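Local coordinates for kelch repeat and BTB domain-containing protein A55 (Vaccinia virus WR, PDB 6I2M) that probably acts as a substrate-specific adapter of CUL3-containing E3 ubiquitin ligases, directing host proteins to ubiquitination and proteasomal degradation, at residues 20-32 with 59-73. Residues are numbered along the deposited sequence; the frame is centred on the assembly and turned at random.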
loop_
_atom_site.group_PDB
_atom_site.type_symbol
_atom_site.label_atom_id
_atom_site.label_comp_id
_atom_site.label_asym_id
_atom_site.label_seq_id
_atom_site.Cartn_x
_atom_site.Cartn_y
_atom_site.Cartn_z
ATOM N N PHE A 20 -9.563 -6.626 -11.999
ATOM C CA PHE A 20 -8.162 -6.455 -12.427
ATOM C C PHE A 20 -7.271 -7.706 -12.242
ATOM O O PHE A 20 -6.079 -7.643 -12.562
ATOM C CB PHE A 20 -7.510 -5.222 -11.762
ATOM C CG PHE A 20 -8.273 -3.930 -11.916
ATOM C CD1 PHE A 20 -8.142 -3.159 -13.065
ATOM C CD2 PHE A 20 -9.101 -3.467 -10.900
ATOM C CE1 PHE A 20 -8.840 -1.957 -13.203
ATOM C CE2 PHE A 20 -9.799 -2.266 -11.039
ATOM C CZ PHE A 20 -9.667 -1.522 -12.191
ATOM N N CYS A 21 -7.844 -8.830 -11.759
ATOM C CA CYS A 21 -7.129 -10.088 -11.533
ATOM C C CYS A 21 -6.594 -10.676 -12.837
ATOM O O CYS A 21 -7.370 -11.073 -13.712
ATOM C CB CYS A 21 -7.997 -11.087 -10.773
ATOM S SG CYS A 21 -8.172 -10.723 -9.007
ATOM N N ASP A 22 -5.259 -10.689 -12.972
ATOM C CA ASP A 22 -4.571 -11.173 -14.167
ATOM C C ASP A 22 -3.675 -12.402 -13.908
ATOM O O ASP A 22 -2.900 -12.791 -14.787
ATOM C CB ASP A 22 -3.795 -10.021 -14.843
ATOM C CG ASP A 22 -2.690 -9.376 -14.021
ATOM O OD1 ASP A 22 -2.827 -9.309 -12.778
ATOM O OD2 ASP A 22 -1.699 -8.914 -14.623
ATOM N N ILE A 23 -3.816 -13.039 -12.724
ATOM C CA ILE A 23 -3.051 -14.234 -12.350
ATOM C C ILE A 23 -3.846 -15.143 -11.389
ATOM O O ILE A 23 -4.637 -14.658 -10.576
ATOM C CB ILE A 23 -1.618 -13.882 -11.825
ATOM C CG1 ILE A 23 -0.679 -15.112 -11.800
ATOM C CG2 ILE A 23 -1.626 -13.157 -10.479
ATOM C CD1 ILE A 23 -0.197 -15.569 -13.155
ATOM N N SER A 24 -3.634 -16.467 -11.516
ATOM C CA SER A 24 -4.271 -17.500 -10.701
ATOM C C SER A 24 -3.230 -18.514 -10.211
ATOM O O SER A 24 -2.403 -18.984 -10.998
ATOM C CB SER A 24 -5.368 -18.210 -11.491
ATOM O OG SER A 24 -6.343 -17.309 -11.990
ATOM N N ILE A 25 -3.266 -18.834 -8.907
ATOM C CA ILE A 25 -2.355 -19.797 -8.282
ATOM C C ILE A 25 -3.109 -21.105 -8.023
ATOM O O ILE A 25 -4.146 -21.100 -7.357
ATOM C CB ILE A 25 -1.652 -19.210 -7.021
ATOM C CG1 ILE A 25 -0.784 -17.988 -7.402
ATOM C CG2 ILE A 25 -0.804 -20.273 -6.300
ATOM C CD1 ILE A 25 -0.683 -16.905 -6.346
ATOM N N VAL A 26 -2.588 -22.213 -8.578
ATOM C CA VAL A 26 -3.181 -23.546 -8.473
ATOM C C VAL A 26 -2.363 -24.460 -7.550
ATOM O O VAL A 26 -1.182 -24.713 -7.801
ATOM C CB VAL A 26 -3.439 -24.173 -9.877
ATOM C CG1 VAL A 26 -3.885 -25.632 -9.775
ATOM C CG2 VAL A 26 -4.465 -23.360 -10.658
ATOM N N ILE A 27 -3.014 -24.945 -6.478
ATOM C CA ILE A 27 -2.457 -25.877 -5.495
ATOM C C ILE A 27 -3.395 -27.091 -5.487
ATOM O O ILE A 27 -4.466 -27.047 -4.872
ATOM C CB ILE A 27 -2.257 -25.234 -4.085
ATOM C CG1 ILE A 27 -1.384 -23.965 -4.155
ATOM C CG2 ILE A 27 -1.665 -26.242 -3.086
ATOM C CD1 ILE A 27 -1.940 -22.799 -3.394
ATOM N N ASN A 28 -3.000 -28.149 -6.230
ATOM C CA ASN A 28 -3.726 -29.412 -6.423
ATOM C C ASN A 28 -5.103 -29.201 -7.088
ATOM O O ASN A 28 -5.217 -29.393 -8.301
ATOM C CB ASN A 28 -3.820 -30.240 -5.126
ATOM C CG ASN A 28 -2.485 -30.668 -4.563
ATOM O OD1 ASN A 28 -1.725 -31.419 -5.187
ATOM N ND2 ASN A 28 -2.178 -30.210 -3.360
ATOM N N ASP A 29 -6.128 -28.788 -6.308
ATOM C CA ASP A 29 -7.495 -28.552 -6.792
ATOM C C ASP A 29 -8.041 -27.170 -6.394
ATOM O O ASP A 29 -9.122 -26.781 -6.847
ATOM C CB ASP A 29 -8.438 -29.669 -6.309
ATOM C CG ASP A 29 -8.111 -31.041 -6.868
ATOM O OD1 ASP A 29 -8.258 -31.232 -8.096
ATOM O OD2 ASP A 29 -7.717 -31.924 -6.078
ATOM N N GLU A 30 -7.288 -26.432 -5.558
ATOM C CA GLU A 30 -7.653 -25.102 -5.064
ATOM C C GLU A 30 -7.098 -23.988 -5.958
ATOM O O GLU A 30 -6.004 -24.129 -6.512
ATOM C CB GLU A 30 -7.176 -24.916 -3.616
ATOM C CG GLU A 30 -7.864 -25.814 -2.596
ATOM C CD GLU A 30 -9.153 -25.307 -1.973
ATOM O OE1 GLU A 30 -9.758 -24.353 -2.513
ATOM O OE2 GLU A 30 -9.563 -25.877 -0.936
ATOM N N ARG A 31 -7.851 -22.876 -6.084
ATOM C CA ARG A 31 -7.481 -21.721 -6.909
ATOM C C ARG A 31 -7.574 -20.396 -6.146
ATOM O O ARG A 31 -8.574 -20.143 -5.470
ATOM C CB ARG A 31 -8.345 -21.660 -8.181
ATOM C CG ARG A 31 -7.930 -22.643 -9.266
ATOM C CD ARG A 31 -8.885 -22.599 -10.440
ATOM N NE ARG A 31 -8.382 -23.360 -11.584
ATOM C CZ ARG A 31 -7.764 -22.823 -12.631
ATOM N NH1 ARG A 31 -7.567 -21.512 -12.696
ATOM N NH2 ARG A 31 -7.343 -23.593 -13.625
ATOM N N ILE A 32 -6.523 -19.556 -6.259
ATOM C CA ILE A 32 -6.446 -18.229 -5.632
ATOM C C ILE A 32 -6.178 -17.188 -6.726
ATOM O O ILE A 32 -5.148 -17.257 -7.399
ATOM C CB ILE A 32 -5.390 -18.137 -4.484
ATOM C CG1 ILE A 32 -5.489 -19.318 -3.488
ATOM C CG2 ILE A 32 -5.487 -16.783 -3.755
ATOM C CD1 ILE A 32 -4.153 -19.729 -2.854
ATOM N N GLU A 59 2.085 -15.808 -18.573
ATOM C CA GLU A 59 1.064 -16.818 -18.285
ATOM C C GLU A 59 0.015 -16.322 -17.275
ATOM O O GLU A 59 0.290 -15.402 -16.500
ATOM C CB GLU A 59 1.694 -18.163 -17.854
ATOM C CG GLU A 59 2.281 -18.187 -16.448
ATOM C CD GLU A 59 3.052 -19.432 -16.039
ATOM O OE1 GLU A 59 3.190 -20.362 -16.867
ATOM O OE2 GLU A 59 3.514 -19.476 -14.877
ATOM N N TYR A 60 -1.181 -16.936 -17.294
ATOM C CA TYR A 60 -2.302 -16.602 -16.412
ATOM C C TYR A 60 -2.393 -17.571 -15.217
ATOM O O TYR A 60 -2.993 -17.224 -14.198
ATOM C CB TYR A 60 -3.617 -16.616 -17.218
ATOM C CG TYR A 60 -4.727 -15.761 -16.642
ATOM C CD1 TYR A 60 -5.666 -16.299 -15.764
ATOM C CD2 TYR A 60 -4.879 -14.430 -17.024
ATOM C CE1 TYR A 60 -6.702 -15.523 -15.246
ATOM C CE2 TYR A 60 -5.917 -13.646 -16.520
ATOM C CZ TYR A 60 -6.824 -14.196 -15.627
ATOM O OH TYR A 60 -7.848 -13.428 -15.121
ATOM N N GLU A 61 -1.785 -18.771 -15.338
ATOM C CA GLU A 61 -1.824 -19.817 -14.313
ATOM C C GLU A 61 -0.434 -20.229 -13.804
ATOM O O GLU A 61 0.457 -20.505 -14.608
ATOM C CB GLU A 61 -2.579 -21.038 -14.864
ATOM C CG GLU A 61 -3.080 -22.001 -13.806
ATOM C CD GLU A 61 -3.728 -23.253 -14.360
ATOM O OE1 GLU A 61 -4.861 -23.158 -14.883
ATOM O OE2 GLU A 61 -3.103 -24.334 -14.267
ATOM N N VAL A 62 -0.269 -20.293 -12.464
ATOM C CA VAL A 62 0.971 -20.698 -11.781
ATOM C C VAL A 62 0.659 -21.915 -10.892
ATOM O O VAL A 62 -0.215 -21.829 -10.027
ATOM C CB VAL A 62 1.635 -19.539 -10.974
ATOM C CG1 VAL A 62 2.920 -20.001 -10.286
ATOM C CG2 VAL A 62 1.919 -18.332 -11.859
ATOM N N ASN A 63 1.374 -23.036 -11.107
ATOM C CA ASN A 63 1.176 -24.271 -10.345
ATOM C C ASN A 63 2.189 -24.425 -9.204
ATOM O O ASN A 63 3.382 -24.625 -9.452
ATOM C CB ASN A 63 1.172 -25.496 -11.274
ATOM C CG ASN A 63 0.717 -26.795 -10.637
ATOM O OD1 ASN A 63 -0.053 -26.823 -9.667
ATOM N ND2 ASN A 63 1.175 -27.909 -11.188
ATOM N N LEU A 64 1.704 -24.317 -7.956
ATOM C CA LEU A 64 2.514 -24.448 -6.741
ATOM C C LEU A 64 1.923 -25.527 -5.812
ATOM O O LEU A 64 1.734 -25.294 -4.615
ATOM C CB LEU A 64 2.644 -23.087 -6.017
ATOM C CG LEU A 64 3.430 -21.977 -6.730
ATOM C CD1 LEU A 64 3.058 -20.613 -6.181
ATOM C CD2 LEU A 64 4.937 -22.192 -6.620
ATOM N N SER A 65 1.648 -26.720 -6.380
ATOM C CA SER A 65 1.065 -27.873 -5.685
ATOM C C SER A 65 1.973 -28.508 -4.623
ATOM O O SER A 65 1.467 -29.194 -3.732
ATOM C CB SER A 65 0.604 -28.924 -6.690
ATOM O OG SER A 65 -0.456 -28.430 -7.491
ATOM N N HIS A 66 3.301 -28.274 -4.708
ATOM C CA HIS A 66 4.288 -28.809 -3.762
ATOM C C HIS A 66 4.320 -28.050 -2.416
ATOM O O HIS A 66 5.012 -28.479 -1.488
ATOM C CB HIS A 66 5.683 -28.887 -4.411
ATOM C CG HIS A 66 6.284 -27.553 -4.728
ATOM N ND1 HIS A 66 5.897 -26.835 -5.846
ATOM C CD2 HIS A 66 7.234 -26.854 -4.067
ATOM C CE1 HIS A 66 6.613 -25.723 -5.822
ATOM N NE2 HIS A 66 7.433 -25.692 -4.770
ATOM N N LEU A 67 3.560 -26.939 -2.312
ATOM C CA LEU A 67 3.452 -26.105 -1.110
ATOM C C LEU A 67 2.064 -26.251 -0.457
ATOM O O LEU A 67 1.104 -26.621 -1.137
ATOM C CB LEU A 67 3.730 -24.624 -1.446
ATOM C CG LEU A 67 5.093 -24.279 -2.064
ATOM C CD1 LEU A 67 5.014 -22.995 -2.858
ATOM C CD2 LEU A 67 6.186 -24.181 -1.007
ATOM N N ASP A 68 1.966 -25.954 0.858
ATOM C CA ASP A 68 0.727 -26.028 1.643
ATOM C C ASP A 68 -0.249 -24.910 1.237
ATOM O O ASP A 68 0.149 -23.745 1.205
ATOM C CB ASP A 68 1.053 -25.966 3.148
ATOM C CG ASP A 68 -0.152 -26.069 4.059
ATOM O OD1 ASP A 68 -0.687 -25.012 4.454
ATOM O OD2 ASP A 68 -0.557 -27.206 4.381
ATOM N N TYR A 69 -1.519 -25.272 0.928
ATOM C CA TYR A 69 -2.571 -24.340 0.488
ATOM C C TYR A 69 -2.879 -23.226 1.493
ATOM O O TYR A 69 -2.828 -22.055 1.113
ATOM C CB TYR A 69 -3.868 -25.075 0.076
ATOM C CG TYR A 69 -5.067 -24.158 -0.090
ATOM C CD1 TYR A 69 -5.120 -23.226 -1.123
ATOM C CD2 TYR A 69 -6.136 -24.209 0.799
ATOM C CE1 TYR A 69 -6.205 -22.361 -1.262
ATOM C CE2 TYR A 69 -7.232 -23.356 0.664
ATOM C CZ TYR A 69 -7.263 -22.436 -0.372
ATOM O OH TYR A 69 -8.338 -21.594 -0.518
ATOM N N GLN A 70 -3.235 -23.586 2.748
ATOM C CA GLN A 70 -3.571 -22.630 3.811
ATOM C C GLN A 70 -2.408 -21.673 4.096
ATOM O O GLN A 70 -2.645 -20.510 4.421
ATOM C CB GLN A 70 -4.047 -23.358 5.085
ATOM C CG GLN A 70 -4.765 -22.472 6.120
ATOM C CD GLN A 70 -6.024 -21.794 5.614
ATOM O OE1 GLN A 70 -6.856 -22.386 4.914
ATOM N NE2 GLN A 70 -6.191 -20.529 5.971
ATOM N N SER A 71 -1.161 -22.155 3.918
ATOM C CA SER A 71 0.062 -21.375 4.081
ATOM C C SER A 71 0.161 -20.322 2.966
ATOM O O SER A 71 0.310 -19.141 3.275
ATOM C CB SER A 71 1.282 -22.292 4.074
ATOM O OG SER A 71 2.487 -21.565 4.232
ATOM N N VAL A 72 0.028 -20.747 1.683
ATOM C CA VAL A 72 0.071 -19.878 0.494
ATOM C C VAL A 72 -1.054 -18.825 0.554
ATOM O O VAL A 72 -0.779 -17.642 0.359
ATOM C CB VAL A 72 0.077 -20.680 -0.848
ATOM C CG1 VAL A 72 0.027 -19.756 -2.062
ATOM C CG2 VAL A 72 1.292 -21.595 -0.949
ATOM N N ASN A 73 -2.298 -19.260 0.864
ATOM C CA ASN A 73 -3.489 -18.407 0.974
ATOM C C ASN A 73 -3.318 -17.286 2.007
ATOM O O ASN A 73 -3.633 -16.133 1.705
ATOM C CB ASN A 73 -4.737 -19.249 1.281
ATOM C CG ASN A 73 -6.032 -18.482 1.179
ATOM O OD1 ASN A 73 -6.563 -18.249 0.088
ATOM N ND2 ASN A 73 -6.568 -18.070 2.317
#
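Glu30 reaches across one face of the Tyr69 ring. CB sits over the CD1–CE1 side, 3.6 Å from Tyr69 CE1; CG stands above the middle, 3.9 Å from the ring centroid and almost on its normal, a CH-pi contact. A bend at chi2 (-88°) then lays the carboxylate flat over the far side, CD above CZ and CE2, OE1 toward the hydroxyl, the carboxylate plane 5° from that of the ring. Asn73 CB backs the opposite face. Ile27 CD1 meets the ring in plane at its edge and Val72 CG1 tip to tip at 3.9 Å, while Ile32 CD1 touches Tyr69 CE1. Strands 23-27 and 61-63 run parallel, joined by the hydrogen bonds Ser24 N to Tyr60 O, Val62 N to Ser24 O, the nearly straight Val26 N to Val62 O (2.8 Å, 176°) and Leu64 N to Val26 O. Ser65 OG then accepts from Asn28 N at the hairpin turn. On the sheet face of Val26, Arg31 NH2 forms a salt bridge with Glu61 OE1 (2.8 Å), its hydrogen bond weak, and Val26 CG2 lies under the guanidinium. Within the BTB domain, strand 23-27 is central between 30-34 and 61-63, with helices 36-42 and 69-79 packed on its Ile25 face.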